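Local coordinates for protein type IV pilus biogenesis factor PilY1 (Pseudomonas aeruginosa, PDB 3HX6) that takes part in type IV pilus assembly, twitching motility and adhesion to host cells, and binds calcium in its C-terminal beta-propeller domain, at residues K164-L169 / P189-S194; L179-G184 / L226-E231; A409-I414 / G521-G526; N478-L483 / T494-A499. The protein carries 3 engineered substitutions. One frame throughout, in Å; residues are numbered along the deposited sequence.

Contact 1 of 4, residues K164-L169 / P189-S194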
loop_
_atom_site.group_PDB
_atom_site.type_symbol
_atom_site.label_atom_id
_atom_site.label_comp_id
_atom_site.label_asym_id
_atom_site.label_seq_id
_atom_site.Cartn_x
_atom_site.Cartn_y
_atom_site.Cartn_z
ATOM N N LYS A 164 18.127 18.451 -29.774
ATOM C CA LYS A 164 18.753 18.728 -28.491
ATOM C C LYS A 164 17.897 19.752 -27.761
ATOM O O LYS A 164 18.015 20.957 -27.981
ATOM C CB LYS A 164 20.168 19.264 -28.706
ATOM C CG LYS A 164 21.062 18.302 -29.481
ATOM C CD LYS A 164 22.376 18.954 -29.881
ATOM C CE LYS A 164 23.257 17.976 -30.640
ATOM N NZ LYS A 164 24.520 18.615 -31.112
ATOM N N GLY A 165 17.018 19.267 -26.897
ATOM C CA GLY A 165 16.156 20.181 -26.184
ATOM C C GLY A 165 15.459 19.561 -24.999
ATOM O O GLY A 165 15.256 18.345 -24.924
ATOM N N LEU A 166 15.078 20.430 -24.075
ATOM C CA LEU A 166 14.399 20.046 -22.852
ATOM C C LEU A 166 13.177 20.935 -22.709
ATOM O O LEU A 166 13.171 22.062 -23.194
ATOM C CB LEU A 166 15.331 20.298 -21.662
ATOM C CG LEU A 166 15.912 19.162 -20.824
ATOM C CD1 LEU A 166 16.131 17.950 -21.679
ATOM C CD2 LEU A 166 17.220 19.628 -20.170
ATOM N N PHE A 167 12.135 20.425 -22.067
ATOM C CA PHE A 167 10.958 21.231 -21.817
ATOM C C PHE A 167 10.287 20.770 -20.532
ATOM O O PHE A 167 10.466 19.631 -20.089
ATOM C CB PHE A 167 9.970 21.206 -22.997
ATOM C CG PHE A 167 9.386 19.856 -23.293
ATOM C CD1 PHE A 167 9.941 19.041 -24.276
ATOM C CD2 PHE A 167 8.260 19.408 -22.604
ATOM C CE1 PHE A 167 9.378 17.795 -24.576
ATOM C CE2 PHE A 167 7.691 18.170 -22.893
ATOM C CZ PHE A 167 8.250 17.360 -23.881
ATOM N N ALA A 168 9.539 21.682 -19.921
ATOM C CA ALA A 168 8.837 21.390 -18.686
ATOM C C ALA A 168 7.407 21.876 -18.829
ATOM O O ALA A 168 7.163 22.951 -19.370
ATOM C CB ALA A 168 9.522 22.095 -17.512
ATOM N N LEU A 169 6.461 21.072 -18.369
ATOM C CA LEU A 169 5.064 21.459 -18.435
ATOM C C LEU A 169 4.518 21.462 -17.017
ATOM O O LEU A 169 4.983 20.696 -16.167
ATOM C CB LEU A 169 4.260 20.461 -19.280
ATOM C CG LEU A 169 4.758 20.167 -20.702
ATOM C CD1 LEU A 169 3.890 19.080 -21.336
ATOM C CD2 LEU A 169 4.732 21.432 -21.531
ATOM N N PRO A 189 24.317 25.977 -24.746
ATOM C CA PRO A 189 25.209 25.511 -25.810
ATOM C C PRO A 189 25.718 24.075 -25.688
ATOM O O PRO A 189 25.962 23.426 -26.699
ATOM C CB PRO A 189 26.338 26.550 -25.800
ATOM C CG PRO A 189 26.342 27.040 -24.388
ATOM C CD PRO A 189 24.876 27.166 -24.077
ATOM N N ASP A 190 25.872 23.572 -24.467
ATOM C CA ASP A 190 26.365 22.206 -24.282
ATOM C C ASP A 190 25.264 21.165 -24.107
ATOM O O ASP A 190 25.520 20.054 -23.652
ATOM C CB ASP A 190 27.321 22.134 -23.094
ATOM C CG ASP A 190 28.643 22.822 -23.369
ATOM O OD1 ASP A 190 29.293 22.485 -24.383
ATOM O OD2 ASP A 190 29.037 23.692 -22.567
ATOM N N LEU A 191 24.039 21.521 -24.471
ATOM C CA LEU A 191 22.932 20.588 -24.360
ATOM C C LEU A 191 22.990 19.586 -25.516
ATOM O O LEU A 191 23.132 19.973 -26.678
ATOM C CB LEU A 191 21.601 21.339 -24.392
ATOM C CG LEU A 191 20.340 20.484 -24.246
ATOM C CD1 LEU A 191 20.296 19.866 -22.843
ATOM C CD2 LEU A 191 19.101 21.345 -24.496
ATOM N N GLY A 192 22.892 18.300 -25.193
ATOM C CA GLY A 192 22.919 17.279 -26.225
ATOM C C GLY A 192 21.578 16.577 -26.287
ATOM O O GLY A 192 20.580 17.101 -25.781
ATOM N N TYR A 193 21.533 15.409 -26.915
ATOM C CA TYR A 193 20.288 14.660 -26.978
ATOM C C TYR A 193 20.001 14.253 -25.541
ATOM O O TYR A 193 20.754 13.496 -24.921
ATOM C CB TYR A 193 20.448 13.454 -27.896
ATOM C CG TYR A 193 20.700 13.886 -29.316
ATOM C CD1 TYR A 193 19.692 14.497 -30.062
ATOM C CD2 TYR A 193 21.967 13.773 -29.885
ATOM C CE1 TYR A 193 19.940 14.990 -31.332
ATOM C CE2 TYR A 193 22.227 14.265 -31.156
ATOM C CZ TYR A 193 21.209 14.872 -31.870
ATOM O OH TYR A 193 21.465 15.371 -33.121
ATOM N N SER A 194 18.902 14.773 -25.017
ATOM C CA SER A 194 18.541 14.547 -23.636
ATOM C C SER A 194 17.927 13.224 -23.233
ATOM O O SER A 194 16.799 13.161 -22.743
ATOM C CB SER A 194 17.672 15.705 -23.174
ATOM O OG SER A 194 18.414 16.912 -23.278
#
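Lys164 lies over the ring of Tyr193 in a CH-pi contact. Its CG stands 4.1 Å from the centroid of the Tyr193 ring and 15° off the ring normal, over one face and offset toward the rim. Turned away from its own carbonyl carbon (chi1 -59°) and extended from CG onward, the lysine continues across the ring, bringing CE to 3.9 Å from Tyr193 CE2. Its NZ hydrogen-bonds the carbonyl of Ser217, which fixes the polar end of the chain. The same chain also rests on the loop backbone, where Lys164 CD comes within 3.4 Å of Leu191 O.

Apolar packing centres on Leu191. Its CD2 lies 3.6 Å from Gly165 CA, while its CD1 meets Leu166 CD2 at 4.1 Å. Leu166 CD1 is also pressed very closely on Ser194, though its unstaggered chi1 makes the detail doubtful.

No hydrogen bond crosses between the segments. Within the loop, Ser194 OG gives a weak bond to Gly192 O at 3.3 Å.

Strand 165-170 is an inner strand of a four-stranded antiparallel sheet, flanked by 150-158 and 178-184. The 189-194 loop connects that sheet to the one beginning at strand 199-202; as it folds over the start of strand 165-170, Leu191 also touches Ile183 and Ser194 O bonds Ser158 OG.

Contact 2 of 4, residues L179-G184 / L226-E231. Engineered in segment 226-231: Met230 (natural residue Leu).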
loop_
_atom_site.group_PDB
_atom_site.type_symbol
_atom_site.label_atom_id
_atom_site.label_comp_id
_atom_site.label_asym_id
_atom_site.label_seq_id
_atom_site.Cartn_x
_atom_site.Cartn_y
_atom_site.Cartn_z
ATOM N N LEU A 179 2.777 25.465 -20.529
ATOM C CA LEU A 179 4.169 25.318 -20.928
ATOM C C LEU A 179 5.012 26.239 -20.053
ATOM O O LEU A 179 4.896 27.463 -20.148
ATOM C CB LEU A 179 4.353 25.707 -22.397
ATOM C CG LEU A 179 5.807 25.825 -22.860
ATOM C CD1 LEU A 179 6.528 24.502 -22.640
ATOM C CD2 LEU A 179 5.853 26.224 -24.329
ATOM N N LEU A 180 5.849 25.655 -19.199
ATOM C CA LEU A 180 6.699 26.446 -18.318
ATOM C C LEU A 180 7.895 26.997 -19.081
ATOM O O LEU A 180 8.199 28.188 -19.001
ATOM C CB LEU A 180 7.178 25.596 -17.141
ATOM C CG LEU A 180 6.085 25.188 -16.150
ATOM C CD1 LEU A 180 6.632 24.172 -15.160
ATOM C CD2 LEU A 180 5.565 26.429 -15.433
ATOM N N TRP A 181 8.579 26.128 -19.815
ATOM C CA TRP A 181 9.726 26.552 -20.599
ATOM C C TRP A 181 10.248 25.487 -21.553
ATOM O O TRP A 181 9.886 24.313 -21.471
ATOM C CB TRP A 181 10.872 27.031 -19.694
ATOM C CG TRP A 181 11.184 26.148 -18.510
ATOM C CD1 TRP A 181 10.811 26.360 -17.214
ATOM C CD2 TRP A 181 11.951 24.934 -18.511
ATOM N NE1 TRP A 181 11.300 25.358 -16.406
ATOM C CE2 TRP A 181 12.001 24.469 -17.176
ATOM C CE3 TRP A 181 12.600 24.195 -19.508
ATOM C CZ2 TRP A 181 12.674 23.296 -16.813
ATOM C CZ3 TRP A 181 13.272 23.025 -19.145
ATOM C CH2 TRP A 181 13.301 22.590 -17.808
ATOM N N GLU A 182 11.098 25.933 -22.468
ATOM C CA GLU A 182 11.725 25.077 -23.461
ATOM C C GLU A 182 13.185 25.482 -23.538
ATOM O O GLU A 182 13.499 26.661 -23.665
ATOM C CB GLU A 182 11.085 25.276 -24.835
ATOM C CG GLU A 182 9.648 24.814 -24.948
ATOM C CD GLU A 182 9.098 25.009 -26.351
ATOM O OE1 GLU A 182 9.041 26.171 -26.814
ATOM O OE2 GLU A 182 8.727 24.001 -26.994
ATOM N N ILE A 183 14.076 24.506 -23.448
ATOM C CA ILE A 183 15.505 24.770 -23.518
ATOM C C ILE A 183 16.065 24.141 -24.786
ATOM O O ILE A 183 15.662 23.047 -25.168
ATOM C CB ILE A 183 16.257 24.164 -22.311
ATOM C CG1 ILE A 183 15.778 24.810 -21.015
ATOM C CG2 ILE A 183 17.759 24.367 -22.473
ATOM C CD1 ILE A 183 16.530 24.332 -19.791
ATOM N N GLY A 184 16.986 24.847 -25.431
ATOM C CA GLY A 184 17.613 24.347 -26.639
ATOM C C GLY A 184 19.080 24.717 -26.581
ATOM O O GLY A 184 19.532 25.273 -25.576
ATOM N N LEU A 226 23.510 19.862 -15.511
ATOM C CA LEU A 226 22.738 21.060 -15.755
ATOM C C LEU A 226 21.773 21.237 -14.594
ATOM O O LEU A 226 21.070 20.305 -14.210
ATOM C CB LEU A 226 21.960 20.949 -17.072
ATOM C CG LEU A 226 22.790 20.697 -18.342
ATOM C CD1 LEU A 226 21.877 20.693 -19.569
ATOM C CD2 LEU A 226 23.856 21.773 -18.484
ATOM N N ILE A 227 21.774 22.429 -14.018
ATOM C CA ILE A 227 20.877 22.739 -12.923
ATOM C C ILE A 227 20.004 23.850 -13.475
ATOM O O ILE A 227 20.421 25.003 -13.587
ATOM C CB ILE A 227 21.655 23.186 -11.679
ATOM C CG1 ILE A 227 22.525 22.019 -11.191
ATOM C CG2 ILE A 227 20.688 23.621 -10.583
ATOM C CD1 ILE A 227 23.358 22.320 -9.958
ATOM N N ILE A 228 18.791 23.466 -13.847
ATOM C CA ILE A 228 17.826 24.363 -14.456
ATOM C C ILE A 228 16.761 24.810 -13.464
ATOM O O ILE A 228 16.096 23.980 -12.847
ATOM C CB ILE A 228 17.152 23.646 -15.640
ATOM C CG1 ILE A 228 18.239 23.063 -16.558
ATOM C CG2 ILE A 228 16.241 24.608 -16.395
ATOM C CD1 ILE A 228 17.720 22.103 -17.607
ATOM N N ASP A 229 16.594 26.120 -13.314
ATOM C CA ASP A 229 15.589 26.641 -12.395
ATOM C C ASP A 229 14.224 26.126 -12.827
ATOM O O ASP A 229 13.813 26.306 -13.977
ATOM C CB ASP A 229 15.585 28.173 -12.406
ATOM C CG ASP A 229 14.599 28.757 -11.406
ATOM O OD1 ASP A 229 14.793 28.548 -10.189
ATOM O OD2 ASP A 229 13.630 29.416 -11.840
ATOM N N MET A 230 13.520 25.488 -11.901
ATOM C CA MET A 230 12.206 24.927 -12.186
ATOM C C MET A 230 11.237 25.944 -12.779
ATOM O O MET A 230 10.597 25.687 -13.799
ATOM C CB MET A 230 11.596 24.338 -10.909
ATOM C CG MET A 230 10.355 23.489 -11.147
ATOM S SD MET A 230 10.701 22.063 -12.224
ATOM C CE MET A 230 10.000 22.586 -13.751
ATOM N N GLU A 231 11.134 27.105 -12.146
ATOM C CA GLU A 231 10.210 28.123 -12.615
ATOM C C GLU A 231 10.564 28.772 -13.946
ATOM O O GLU A 231 9.734 28.837 -14.856
ATOM C CB GLU A 231 10.065 29.223 -11.557
ATOM C CG GLU A 231 9.178 30.384 -11.991
ATOM C CD GLU A 231 8.973 31.406 -10.888
ATOM O OE1 GLU A 231 9.975 31.839 -10.277
ATOM O OE2 GLU A 231 7.809 31.783 -10.638
#
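The strands that bring Trp181 and Ile228 together run in roughly antiparallel directions (148°) with axes 10.3 Å apart, the spacing of two sheets packed face to face. Strand 179-184 carries a classic beta bulge, Leu180 and Trp181 both facing Ala168. After strand 226-229 the chain turns through Met230 and Glu231 and comes nearer to strand 179-184.

Trp181 dominates the interface. Its CG sits between the backbone N and the carbonyl carbon (chi1 46°), and the indole reaches across to give NE1-H to Met230 O at 2.7 Å. That bond is fairly straight (159° at the hydrogen) and lies in the ring plane, although it meets the acceptor from well above the carbonyl plane. Over one indole face comes Ile228 CG2, 4.1 Å from the centroid of the six-membered ring. Ile183 and Ile228 meet tip to tip, and the packing is tight: their CD1 atoms are 3.3 Å apart. At the Leu180 end, the engineered Met230 bends its chain so that CE touches Leu180 CD1 at 4.0 Å.

Ile235 of strand 235-241 touches both isoleucines, extending this apolar layer. An outermost strand of one four-stranded sheet packed on the face of the next is the blade-to-blade contact of a beta-propeller.

Contact 3 of 4, residues A409-I414 / G521-G526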
loop_
_atom_site.group_PDB
_atom_site.type_symbol
_atom_site.label_atom_id
_atom_site.label_comp_id
_atom_site.label_asym_id
_atom_site.label_seq_id
_atom_site.Cartn_x
_atom_site.Cartn_y
_atom_site.Cartn_z
ATOM N N ALA A 409 6.849 -21.490 -13.706
ATOM C CA ALA A 409 8.140 -21.785 -14.313
ATOM C C ALA A 409 8.815 -20.465 -14.680
ATOM O O ALA A 409 8.155 -19.540 -15.143
ATOM C CB ALA A 409 7.952 -22.643 -15.558
ATOM N N ARG A 410 10.124 -20.380 -14.459
ATOM C CA ARG A 410 10.887 -19.170 -14.773
ATOM C C ARG A 410 12.328 -19.535 -15.101
ATOM O O ARG A 410 12.805 -20.608 -14.729
ATOM C CB ARG A 410 10.922 -18.211 -13.577
ATOM C CG ARG A 410 9.586 -17.682 -13.094
ATOM C CD ARG A 410 9.789 -16.743 -11.917
ATOM N NE ARG A 410 8.527 -16.344 -11.301
ATOM C CZ ARG A 410 7.701 -15.431 -11.800
ATOM N NH1 ARG A 410 8.004 -14.804 -12.930
ATOM N NH2 ARG A 410 6.564 -15.158 -11.174
ATOM N N THR A 411 13.016 -18.645 -15.807
ATOM C CA THR A 411 14.424 -18.862 -16.101
ATOM C C THR A 411 15.089 -17.904 -15.114
ATOM O O THR A 411 14.786 -16.709 -15.088
ATOM C CB THR A 411 14.799 -18.492 -17.556
ATOM O OG1 THR A 411 14.660 -17.083 -17.747
ATOM C CG2 THR A 411 13.897 -19.220 -18.535
ATOM N N ILE A 412 15.976 -18.438 -14.288
ATOM C CA ILE A 412 16.629 -17.636 -13.274
ATOM C C ILE A 412 18.139 -17.672 -13.361
ATOM O O ILE A 412 18.728 -18.441 -14.126
ATOM C CB ILE A 412 16.198 -18.106 -11.865
ATOM C CG1 ILE A 412 16.535 -19.586 -11.663
ATOM C CG2 ILE A 412 14.691 -17.949 -11.705
ATOM C CD1 ILE A 412 17.990 -19.886 -11.403
ATOM N N ARG A 413 18.764 -16.815 -12.570
ATOM C CA ARG A 413 20.206 -16.762 -12.504
ATOM C C ARG A 413 20.592 -16.695 -11.040
ATOM O O ARG A 413 19.865 -16.127 -10.222
ATOM C CB ARG A 413 20.741 -15.547 -13.259
ATOM C CG ARG A 413 20.747 -15.737 -14.762
ATOM C CD ARG A 413 21.284 -14.520 -15.506
ATOM N NE ARG A 413 21.286 -14.751 -16.948
ATOM C CZ ARG A 413 21.572 -13.821 -17.852
ATOM N NH1 ARG A 413 21.876 -12.590 -17.461
ATOM N NH2 ARG A 413 21.560 -14.123 -19.143
ATOM N N ILE A 414 21.714 -17.319 -10.708
ATOM C CA ILE A 414 22.214 -17.314 -9.342
ATOM C C ILE A 414 23.546 -16.592 -9.346
ATOM O O ILE A 414 24.385 -16.814 -10.220
ATOM C CB ILE A 414 22.412 -18.751 -8.791
ATOM C CG1 ILE A 414 21.047 -19.413 -8.575
ATOM C CG2 ILE A 414 23.187 -18.721 -7.478
ATOM C CD1 ILE A 414 20.719 -20.428 -9.637
ATOM N N GLY A 521 18.458 -13.344 -9.896
ATOM C CA GLY A 521 17.943 -12.816 -11.141
ATOM C C GLY A 521 16.906 -13.701 -11.801
ATOM O O GLY A 521 16.933 -14.923 -11.657
ATOM N N THR A 522 15.983 -13.069 -12.515
ATOM C CA THR A 522 14.937 -13.779 -13.234
ATOM C C THR A 522 14.578 -13.004 -14.498
ATOM O O THR A 522 14.497 -11.771 -14.491
ATOM C CB THR A 522 13.670 -13.972 -12.369
ATOM O OG1 THR A 522 12.704 -14.728 -13.107
ATOM C CG2 THR A 522 13.068 -12.639 -11.983
ATOM N N GLU A 523 14.382 -13.746 -15.583
ATOM C CA GLU A 523 14.043 -13.181 -16.880
ATOM C C GLU A 523 12.568 -12.786 -16.916
ATOM O O GLU A 523 11.704 -13.586 -16.563
ATOM C CB GLU A 523 14.352 -14.219 -17.962
ATOM C CG GLU A 523 14.091 -13.791 -19.394
ATOM C CD GLU A 523 14.508 -14.859 -20.391
ATOM O OE1 GLU A 523 14.035 -16.011 -20.269
ATOM O OE2 GLU A 523 15.313 -14.549 -21.292
ATOM N N GLN A 524 12.280 -11.554 -17.330
ATOM C CA GLN A 524 10.896 -11.074 -17.405
ATOM C C GLN A 524 10.468 -10.647 -18.812
ATOM O O GLN A 524 11.299 -10.327 -19.662
ATOM C CB GLN A 524 10.673 -9.912 -16.428
ATOM C CG GLN A 524 10.576 -10.337 -14.968
ATOM C CD GLN A 524 9.983 -9.258 -14.072
ATOM O OE1 GLN A 524 10.569 -8.191 -13.885
ATOM N NE2 GLN A 524 8.807 -9.535 -13.514
ATOM N N LYS A 525 9.157 -10.643 -19.040
ATOM C CA LYS A 525 8.583 -10.278 -20.334
ATOM C C LYS A 525 8.985 -8.902 -20.857
ATOM O O LYS A 525 9.545 -8.079 -20.126
ATOM C CB LYS A 525 7.054 -10.366 -20.283
ATOM C CG LYS A 525 6.508 -11.785 -20.370
ATOM C CD LYS A 525 4.983 -11.790 -20.383
ATOM C CE LYS A 525 4.428 -13.186 -20.643
ATOM N NZ LYS A 525 4.907 -14.185 -19.644
ATOM N N GLY A 526 8.682 -8.682 -22.136
ATOM C CA GLY A 526 8.992 -7.439 -22.824
ATOM C C GLY A 526 9.252 -6.212 -21.977
ATOM O O GLY A 526 8.553 -5.952 -20.997
HETATM O O HOH W 1 11.536 -16.365 -16.437
#
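Arg410 crosses Thr522 at a slant, touching its OG1. From CB, 3.9 Å from Thr522 OG1, the chain sets off on the side of its own backbone N, opposite the carbonyl carbon (chi1 -61°), and stays extended to NE; CD lies 3.7 Å from the same Thr522 OG1. Beyond that the arginine leaves the pair: NE donates to Leu498 O, and NH2 forms a salt bridge with Glu547. NE and NH2 are thus both held by residues outside the two strands.

Backbone bonds hold the strands themselves. Arg413 and Gly521 make a hydrogen-bonded pair, Arg413 N to Gly521 O at 2.8 Å and Gly521 N to Arg413 O at 3.1 Å, next to the non-hydrogen-bonded pair of Ile412 and Thr522. At the following position the strands splay. Glu523 N still reaches Thr411 O at 3.0 Å in an almost linear bond (172°), but the return bond is replaced by a water, which accepts from Thr411 N at 2.8 Å and donates to Glu523 O at 2.8 Å. Thr522 OG1 adds a weak bond to Thr411 O. The side chains of Thr411 and Glu523 also approach, but Thr411 OG1 is crowded in the model and its bond to Glu523 OE1 is doubtful.

Arg413 makes a cation-pi contact with Trp479; its NH1 hydrogen-bonds Tyr481 OH and forms a salt bridge with Glu447. This is an antiparallel strand pair, here opened by a water at one end, within a ten-stranded mixed sheet in which 521-524 lies between 408-415 and 477-483.

Contact 4 of 4, residues N478-L483 / T494-A499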
loop_
_atom_site.group_PDB
_atom_site.type_symbol
_atom_site.label_atom_id
_atom_site.label_comp_id
_atom_site.label_asym_id
_atom_site.label_seq_id
_atom_site.Cartn_x
_atom_site.Cartn_y
_atom_site.Cartn_z
ATOM N N ASN A 478 14.947 -9.108 -21.109
ATOM C CA ASN A 478 15.136 -8.406 -19.853
ATOM C C ASN A 478 15.313 -9.297 -18.643
ATOM O O ASN A 478 14.568 -10.256 -18.440
ATOM C CB ASN A 478 13.955 -7.472 -19.601
ATOM C CG ASN A 478 13.915 -6.305 -20.567
ATOM O OD1 ASN A 478 12.844 -5.871 -20.975
ATOM N ND2 ASN A 478 15.085 -5.780 -20.922
ATOM N N TRP A 479 16.308 -8.954 -17.834
ATOM C CA TRP A 479 16.587 -9.676 -16.608
ATOM C C TRP A 479 16.462 -8.730 -15.425
ATOM O O TRP A 479 17.077 -7.663 -15.405
ATOM C CB TRP A 479 17.993 -10.275 -16.634
ATOM C CG TRP A 479 18.077 -11.538 -17.409
ATOM C CD1 TRP A 479 18.275 -11.670 -18.750
ATOM C CD2 TRP A 479 17.924 -12.865 -16.891
ATOM N NE1 TRP A 479 18.257 -12.999 -19.103
ATOM C CE2 TRP A 479 18.043 -13.754 -17.979
ATOM C CE3 TRP A 479 17.697 -13.386 -15.611
ATOM C CZ2 TRP A 479 17.946 -15.142 -17.828
ATOM C CZ3 TRP A 479 17.600 -14.765 -15.459
ATOM C CH2 TRP A 479 17.725 -15.627 -16.566
ATOM N N THR A 480 15.651 -9.124 -14.453
ATOM C CA THR A 480 15.444 -8.343 -13.242
ATOM C C THR A 480 16.293 -8.982 -12.153
ATOM O O THR A 480 16.237 -10.193 -11.956
ATOM C CB THR A 480 13.969 -8.378 -12.793
ATOM O OG1 THR A 480 13.145 -7.807 -13.815
ATOM C CG2 THR A 480 13.784 -7.591 -11.502
ATOM N N TYR A 481 17.082 -8.174 -11.456
ATOM C CA TYR A 481 17.941 -8.685 -10.393
ATOM C C TYR A 481 17.645 -8.050 -9.047
ATOM O O TYR A 481 17.213 -6.906 -8.964
ATOM C CB TYR A 481 19.422 -8.429 -10.709
ATOM C CG TYR A 481 19.966 -9.100 -11.956
ATOM C CD1 TYR A 481 19.979 -8.434 -13.182
ATOM C CD2 TYR A 481 20.499 -10.389 -11.900
ATOM C CE1 TYR A 481 20.517 -9.031 -14.327
ATOM C CE2 TYR A 481 21.038 -11.001 -13.037
ATOM C CZ TYR A 481 21.044 -10.315 -14.244
ATOM O OH TYR A 481 21.577 -10.912 -15.366
ATOM N N GLY A 482 17.897 -8.815 -7.994
ATOM C CA GLY A 482 17.728 -8.339 -6.635
ATOM C C GLY A 482 19.040 -8.743 -5.989
ATOM O O GLY A 482 19.264 -9.930 -5.735
ATOM N N LEU A 483 19.925 -7.780 -5.745
ATOM C CA LEU A 483 21.228 -8.099 -5.169
ATOM C C LEU A 483 21.492 -7.426 -3.833
ATOM O O LEU A 483 20.810 -6.474 -3.455
ATOM C CB LEU A 483 22.348 -7.705 -6.152
ATOM C CG LEU A 483 22.320 -8.370 -7.536
ATOM C CD1 LEU A 483 23.302 -7.693 -8.468
ATOM C CD2 LEU A 483 22.644 -9.852 -7.406
ATOM N N THR A 494 15.739 -14.585 0.731
ATOM C CA THR A 494 15.119 -14.602 -0.584
ATOM C C THR A 494 14.477 -13.240 -0.828
ATOM O O THR A 494 13.808 -12.681 0.044
ATOM C CB THR A 494 14.105 -15.783 -0.726
ATOM O OG1 THR A 494 12.794 -15.291 -1.030
ATOM C CG2 THR A 494 14.079 -16.607 0.531
ATOM N N VAL A 495 14.718 -12.695 -2.016
ATOM C CA VAL A 495 14.215 -11.374 -2.366
ATOM C C VAL A 495 12.889 -11.374 -3.106
ATOM O O VAL A 495 11.980 -10.624 -2.753
ATOM C CB VAL A 495 15.275 -10.599 -3.218
ATOM C CG1 VAL A 495 15.773 -11.478 -4.351
ATOM C CG2 VAL A 495 14.674 -9.310 -3.787
ATOM N N PHE A 496 12.776 -12.222 -4.119
ATOM C CA PHE A 496 11.571 -12.270 -4.931
ATOM C C PHE A 496 10.598 -13.393 -4.620
ATOM O O PHE A 496 10.995 -14.513 -4.310
ATOM C CB PHE A 496 11.943 -12.401 -6.414
ATOM C CG PHE A 496 12.844 -11.316 -6.921
ATOM C CD1 PHE A 496 12.365 -10.029 -7.113
ATOM C CD2 PHE A 496 14.174 -11.589 -7.223
ATOM C CE1 PHE A 496 13.193 -9.024 -7.601
ATOM C CE2 PHE A 496 15.016 -10.593 -7.711
ATOM C CZ PHE A 496 14.520 -9.305 -7.901
ATOM N N ASP A 497 9.313 -13.081 -4.700
ATOM C CA ASP A 497 8.309 -14.115 -4.536
ATOM C C ASP A 497 8.125 -14.596 -5.967
ATOM O O ASP A 497 7.305 -14.065 -6.708
ATOM C CB ASP A 497 6.981 -13.567 -4.011
ATOM C CG ASP A 497 5.848 -14.569 -4.171
ATOM O OD1 ASP A 497 6.109 -15.783 -4.013
ATOM O OD2 ASP A 497 4.703 -14.153 -4.452
ATOM N N LEU A 498 8.913 -15.587 -6.361
ATOM C CA LEU A 498 8.845 -16.124 -7.714
ATOM C C LEU A 498 7.733 -17.148 -7.873
ATOM O O LEU A 498 7.371 -17.513 -8.990
ATOM C CB LEU A 498 10.177 -16.782 -8.072
ATOM C CG LEU A 498 11.412 -15.885 -8.004
ATOM C CD1 LEU A 498 12.662 -16.720 -8.238
ATOM C CD2 LEU A 498 11.295 -14.783 -9.053
ATOM N N ALA A 499 7.195 -17.603 -6.748
ATOM C CA ALA A 499 6.156 -18.622 -6.743
ATOM C C ALA A 499 4.723 -18.099 -6.751
ATOM O O ALA A 499 3.786 -18.874 -6.573
ATOM C CB ALA A 499 6.362 -19.533 -5.546
#
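Phe496 sets the edge of its ring against the backbone of Tyr481 and Gly482, a buried van der Waals contact between the loop that follows strand 477-483 and the backbone of that strand. Nothing is hydrogen-bonded between the two segments; the fit rests on shape.

The Phe496 ring reaches toward the strand. CE2 approaches Gly482 N to 3.4 Å and CZ approaches Tyr481 C to 3.6 Å, both of these backbone atoms lying near the ring plane. Such closeness is possible because Gly482 has no side chain on the side facing the loop. Thr480 CG2 approaches the CZ corner of the ring obliquely, 4.1 Å from Phe496 CZ, while Thr480 OG1 is taken up by Gln524 OE1.

Val495 uses both methyls. Its CG2 covers the centre of one Phe496 face, 3.9 Å above the plane, and its CG1 lies 4.1 Å from Gly482 O.

Past the ring the loop is tightly turned: Asp497 is the centre of an inverse gamma turn, and its carboxylate accepts from the backbone N of Gln501 and Gly502. Phe496 also touches Leu461, so this is a loop phenylalanine packed over a glycine in strand 477-483 and against the neighbouring antiparallel strand 459-466.

Overall arrangement
The four contacts form two pairs on opposite sides of the chain's centre. Contacts 1 and 2, with centres about 9 Å apart, share neighbouring strands 165-170 and 178-184, and their segments alternate along the chain. Within the beta-propeller, contact 2 packs one four-stranded sheet on the next, and contact 1 lays the loop between them over the first. Contacts 3 and 4, with centres about 8 Å apart, meet through adjacent strands 521-524 and 477-483 of the ten-stranded sheet, contact 4 nested within contact 3. Between the pairs, centres lie about 35 to 40 Å apart. Contacts 1 and 2 join parts 20 and 42 residues apart; contact 3 brings 521-524 back 107 residues to strand 408-415.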